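Local coordinates for ParM protein (Staphylococcus aureus, PDB 3JS6), which probably partitions plasmid DNA at cell division as an actin-like protein that assembles into dynamic filaments, at residues F54-N57 and V63-F66; S140-I143 and I148-T151. All coordinates share one frame; numbering follows the deposited sequence.

Contact 1. Residues F54-N57 and V63-F66; sequences FIIN and VLLF
The Phe54 ring meets the strand 64-66 along its rim. The carbonyl oxygens of Leu64 and Phe66 both lie at its edge, in its plane, with Leu64 O 3.8 Å from Phe54 CD1. The CB of Phe66 comes in obliquely and makes the tightest apolar approach, 3.7 Å from Phe54 CE1. In return, Phe54 CZ lies near the plane of the Phe66 ring, at its edge; because Phe66 holds CG anti to its own backbone N (chi1 -177°), its ring leads away from strand 52-56, so that Phe54 meets mainly its CB, and the two side chains cross obliquely without stacking. Phe54 itself has CG beside its backbone N, which swings the ring along the partner strand toward Phe66.

Two backbone hydrogen bonds close the antiparallel hydrogen-bonded pair Phe54–Leu64. Phe54 N donates to Leu64 O, and Leu64 N to Phe54 O, both at 2.9 Å. The CB atoms of this pair sit on one face, 4.1 Å apart. On the same face Ile56 crosses Leu64 at about a right angle, its CG1 meeting Leu64 CD1 at 4.1 Å. On the other face Ile55 CG1 lies 4.2 Å from Val63 CG2.

The short strand axes run at 134°, a marked twist away from antiparallel; within 54-57 and 63-66 there is one bridge, and the pairing goes on through the backbone bond of Phe66 with Ser52. Helix 90-104 packs on the Phe54–Leu64–Phe66 face through Cys98, with Leu95 also against Phe66. This is a twisted beta hairpin in the mixed sheet of the N-terminal actin-like domain.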
loop_
_atom_site.group_PDB
_atom_site.type_symbol
_atom_site.label_atom_id
_atom_site.label_comp_id
_atom_site.label_asym_id
_atom_site.label_seq_id
_atom_site.Cartn_x
_atom_site.Cartn_y
_atom_site.Cartn_z
ATOM N N PHE A 54 -5.787 -20.779 -3.350
ATOM C CA PHE A 54 -6.070 -20.253 -4.681
ATOM C C PHE A 54 -5.614 -21.182 -5.806
ATOM O O PHE A 54 -4.450 -21.608 -5.840
ATOM C CB PHE A 54 -5.371 -18.899 -4.881
ATOM C CG PHE A 54 -5.766 -17.858 -3.877
ATOM C CD1 PHE A 54 -5.276 -17.890 -2.572
ATOM C CD2 PHE A 54 -6.664 -16.859 -4.229
ATOM C CE1 PHE A 54 -5.688 -16.933 -1.640
ATOM C CE2 PHE A 54 -7.076 -15.909 -3.300
ATOM C CZ PHE A 54 -6.584 -15.948 -2.008
ATOM N N ILE A 55 -6.539 -21.492 -6.715
ATOM C CA ILE A 55 -6.217 -22.304 -7.897
ATOM C C ILE A 55 -6.502 -21.390 -9.079
ATOM O O ILE A 55 -7.639 -20.910 -9.257
ATOM C CB ILE A 55 -7.072 -23.569 -7.985
ATOM C CG1 ILE A 55 -6.684 -24.523 -6.853
ATOM C CG2 ILE A 55 -6.847 -24.260 -9.329
ATOM C CD1 ILE A 55 -7.560 -25.770 -6.796
ATOM N N ILE A 56 -5.472 -21.148 -9.886
ATOM C CA ILE A 56 -5.584 -20.220 -11.020
ATOM C C ILE A 56 -5.708 -20.938 -12.374
ATOM O O ILE A 56 -4.861 -21.766 -12.720
ATOM C CB ILE A 56 -4.325 -19.303 -11.113
ATOM C CG1 ILE A 56 -3.940 -18.744 -9.733
ATOM C CG2 ILE A 56 -4.571 -18.202 -12.144
ATOM C CD1 ILE A 56 -5.073 -18.092 -8.988
ATOM N N ASN A 57 -6.746 -20.587 -13.130
ATOM C CA ASN A 57 -7.028 -21.171 -14.459
ATOM C C ASN A 57 -7.000 -22.695 -14.523
ATOM O O ASN A 57 -6.497 -23.288 -15.486
ATOM C CB ASN A 57 -6.078 -20.595 -15.521
ATOM C CG ASN A 57 -6.360 -19.135 -15.809
ATOM O OD1 ASN A 57 -7.522 -18.706 -15.824
ATOM N ND2 ASN A 57 -5.311 -18.364 -16.029
ATOM N N VAL A 63 -1.591 -25.165 -5.647
ATOM C CA VAL A 63 -2.589 -24.529 -4.797
ATOM C C VAL A 63 -1.826 -23.461 -4.027
ATOM O O VAL A 63 -1.058 -23.777 -3.121
ATOM C CB VAL A 63 -3.221 -25.551 -3.845
ATOM C CG1 VAL A 63 -4.290 -24.886 -2.994
ATOM C CG2 VAL A 63 -3.820 -26.686 -4.652
ATOM N N LEU A 64 -2.008 -22.200 -4.416
ATOM C CA LEU A 64 -1.307 -21.093 -3.766
ATOM C C LEU A 64 -1.921 -20.789 -2.388
ATOM O O LEU A 64 -3.116 -20.970 -2.196
ATOM C CB LEU A 64 -1.371 -19.850 -4.663
ATOM C CG LEU A 64 -0.630 -19.895 -6.018
ATOM C CD1 LEU A 64 -0.979 -18.642 -6.857
ATOM C CD2 LEU A 64 0.861 -19.940 -5.765
ATOM N N LEU A 65 -1.100 -20.316 -1.452
ATOM C CA LEU A 65 -1.552 -19.981 -0.096
ATOM C C LEU A 65 -1.256 -18.515 0.170
ATOM O O LEU A 65 -0.110 -18.058 0.014
ATOM C CB LEU A 65 -0.822 -20.856 0.933
ATOM C CG LEU A 65 -1.247 -22.320 0.837
ATOM C CD1 LEU A 65 -0.351 -23.187 1.724
ATOM C CD2 LEU A 65 -2.738 -22.417 1.263
ATOM N N PHE A 66 -2.279 -17.784 0.595
ATOM C CA PHE A 66 -2.141 -16.347 0.834
ATOM C C PHE A 66 -3.074 -15.900 1.949
ATOM O O PHE A 66 -4.253 -16.262 1.964
ATOM C CB PHE A 66 -2.481 -15.608 -0.468
ATOM C CG PHE A 66 -2.322 -14.114 -0.402
ATOM C CD1 PHE A 66 -1.107 -13.536 -0.061
ATOM C CD2 PHE A 66 -3.397 -13.281 -0.705
ATOM C CE1 PHE A 66 -0.966 -12.136 -0.023
ATOM C CE2 PHE A 66 -3.262 -11.892 -0.672
ATOM C CZ PHE A 66 -2.037 -11.325 -0.328
#

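Contact 2. Residues S140-I143 and I148-T151; sequences SRLI and IAKT
Leu142 lays its CD1 methyl over the peptide carbonyl of Lys150, with CD1 3.4 Å from Lys150 O. Its CG is anti to the backbone N (chi1 174°), and the second torsion near +69° brings that one branch back across to the partner strand. The same methyl reaches Ala149 CB at 4.2 Å and lies near Thr151 OG1, so a single branch spans three successive residues. Leu142 and Thr151 form an antiparallel non-hydrogen-bonded pair, and their side chains share a partly exposed face.

One residue along, Ile143 and Lys150 form the hydrogen-bonded pair. Ile143 N donates to Lys150 O at 2.9 Å, with an N-H...O angle of 171°. The return bond, from Lys150 N to Ile143 O, is 2.8 Å long. Lys150 O also receives a CA-H...O contact from Leu142 CA at 3.6 Å, so Leu142 and Ile143 both engage this one oxygen.

Ile143 and Lys150 point to the opposite, buried face, but their ends diverge. The Lys150 CB stays 3.7 Å from Ile143 O; beyond it the chain bends at its second torsion and then extends, carrying NZ to hydrogen bonds with the carbonyl oxygens of Val107 and Glu109.

Strand 141-145 lies between strands 52-56 and 148-161, while Thr151 bonds through its backbone to Val112 of the parallel strand 111-120 and to Glu110 just before it. Helix 90-104 packs on the buried face at Arg141 and Ile143: Arg141 forms a salt bridge with Glu97 and touches Ile100, and Ile143 rests against Glu97 as well as Phe54 of strand 52-56.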
loop_
_atom_site.group_PDB
_atom_site.type_symbol
_atom_site.label_atom_id
_atom_site.label_comp_id
_atom_site.label_asym_id
_atom_site.label_seq_id
_atom_site.Cartn_x
_atom_site.Cartn_y
_atom_site.Cartn_z
ATOM N N SER A 140 -8.429 -11.514 -18.337
ATOM C CA SER A 140 -9.465 -12.300 -17.704
ATOM C C SER A 140 -8.809 -13.484 -17.048
ATOM O O SER A 140 -7.726 -13.883 -17.450
ATOM C CB SER A 140 -10.469 -12.814 -18.746
ATOM O OG SER A 140 -11.381 -11.792 -19.096
ATOM N N ARG A 141 -9.460 -14.037 -16.026
ATOM C CA ARG A 141 -8.893 -15.226 -15.409
ATOM C C ARG A 141 -9.887 -15.949 -14.533
ATOM O O ARG A 141 -10.810 -15.350 -14.009
ATOM C CB ARG A 141 -7.660 -14.866 -14.589
ATOM C CG ARG A 141 -7.894 -13.970 -13.382
ATOM C CD ARG A 141 -7.609 -12.521 -13.769
ATOM N NE ARG A 141 -6.189 -12.217 -13.538
ATOM C CZ ARG A 141 -5.640 -10.998 -13.491
ATOM N NH1 ARG A 141 -6.404 -9.921 -13.659
ATOM N NH2 ARG A 141 -4.327 -10.862 -13.282
ATOM N N LEU A 142 -9.704 -17.246 -14.393
ATOM C CA LEU A 142 -10.551 -18.054 -13.546
ATOM C C LEU A 142 -9.773 -18.281 -12.248
ATOM O O LEU A 142 -8.642 -18.790 -12.256
ATOM C CB LEU A 142 -10.831 -19.415 -14.186
ATOM C CG LEU A 142 -11.608 -20.338 -13.229
ATOM C CD1 LEU A 142 -13.012 -19.785 -13.067
ATOM C CD2 LEU A 142 -11.667 -21.773 -13.762
ATOM N N ILE A 143 -10.360 -17.896 -11.131
ATOM C CA ILE A 143 -9.678 -18.113 -9.866
ATOM C C ILE A 143 -10.656 -18.806 -8.934
ATOM O O ILE A 143 -11.811 -18.403 -8.803
ATOM C CB ILE A 143 -9.213 -16.788 -9.215
ATOM C CG1 ILE A 143 -8.197 -16.093 -10.120
ATOM C CG2 ILE A 143 -8.605 -17.067 -7.823
ATOM C CD1 ILE A 143 -7.774 -14.760 -9.582
ATOM N N ILE A 148 -14.294 -21.955 -4.327
ATOM C CA ILE A 148 -15.341 -21.207 -5.024
ATOM C C ILE A 148 -14.803 -20.540 -6.297
ATOM O O ILE A 148 -13.968 -19.648 -6.229
ATOM C CB ILE A 148 -15.942 -20.110 -4.105
ATOM C CG1 ILE A 148 -16.462 -20.727 -2.799
ATOM C CG2 ILE A 148 -17.046 -19.369 -4.832
ATOM C CD1 ILE A 148 -17.600 -21.733 -2.989
ATOM N N ALA A 149 -15.305 -20.965 -7.456
ATOM C CA ALA A 149 -14.866 -20.433 -8.745
ATOM C C ALA A 149 -15.415 -19.050 -9.071
ATOM O O ALA A 149 -16.619 -18.814 -8.987
ATOM C CB ALA A 149 -15.253 -21.413 -9.882
ATOM N N LYS A 150 -14.523 -18.135 -9.424
ATOM C CA LYS A 150 -14.923 -16.784 -9.824
ATOM C C LYS A 150 -14.286 -16.560 -11.170
ATOM O O LYS A 150 -13.095 -16.850 -11.349
ATOM C CB LYS A 150 -14.392 -15.711 -8.863
ATOM C CG LYS A 150 -15.043 -15.698 -7.485
ATOM C CD LYS A 150 -16.535 -15.462 -7.565
ATOM C CE LYS A 150 -17.146 -15.466 -6.174
ATOM N NZ LYS A 150 -18.622 -15.282 -6.196
ATOM N N THR A 151 -15.082 -16.064 -12.112
ATOM C CA THR A 151 -14.607 -15.731 -13.440
ATOM C C THR A 151 -14.378 -14.236 -13.352
ATOM O O THR A 151 -15.319 -13.484 -13.094
ATOM C CB THR A 151 -15.688 -15.988 -14.511
ATOM O OG1 THR A 151 -15.943 -17.392 -14.603
ATOM C CG2 THR A 151 -15.239 -15.460 -15.860
#

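In the fold
Contacts 1 and 2 are two beta hairpins, well apart in the chain, of one mixed sheet; their centres are 11 Å apart and both are partly buried. Strands 52-56 and 141-145 pair antiparallel as neighbours and so join the hairpins: Asn57 N lies 2.8 Å from Leu142 O, a probable hydrogen bond, while Asn57 OD1 accepts from Leu142 N. The buried faces merge where Ile56 CD1 meets Ile143 CG2 at 3.9 Å. Their chemistry differs there: contact 1 presents aromatic and aliphatic groups, whereas contact 2 adds an arginine and a lysine whose polar partners lie outside its segments. Within these segments contact 2 also has two consecutive bridges against one, and strands closer to antiparallel (163° against 134°).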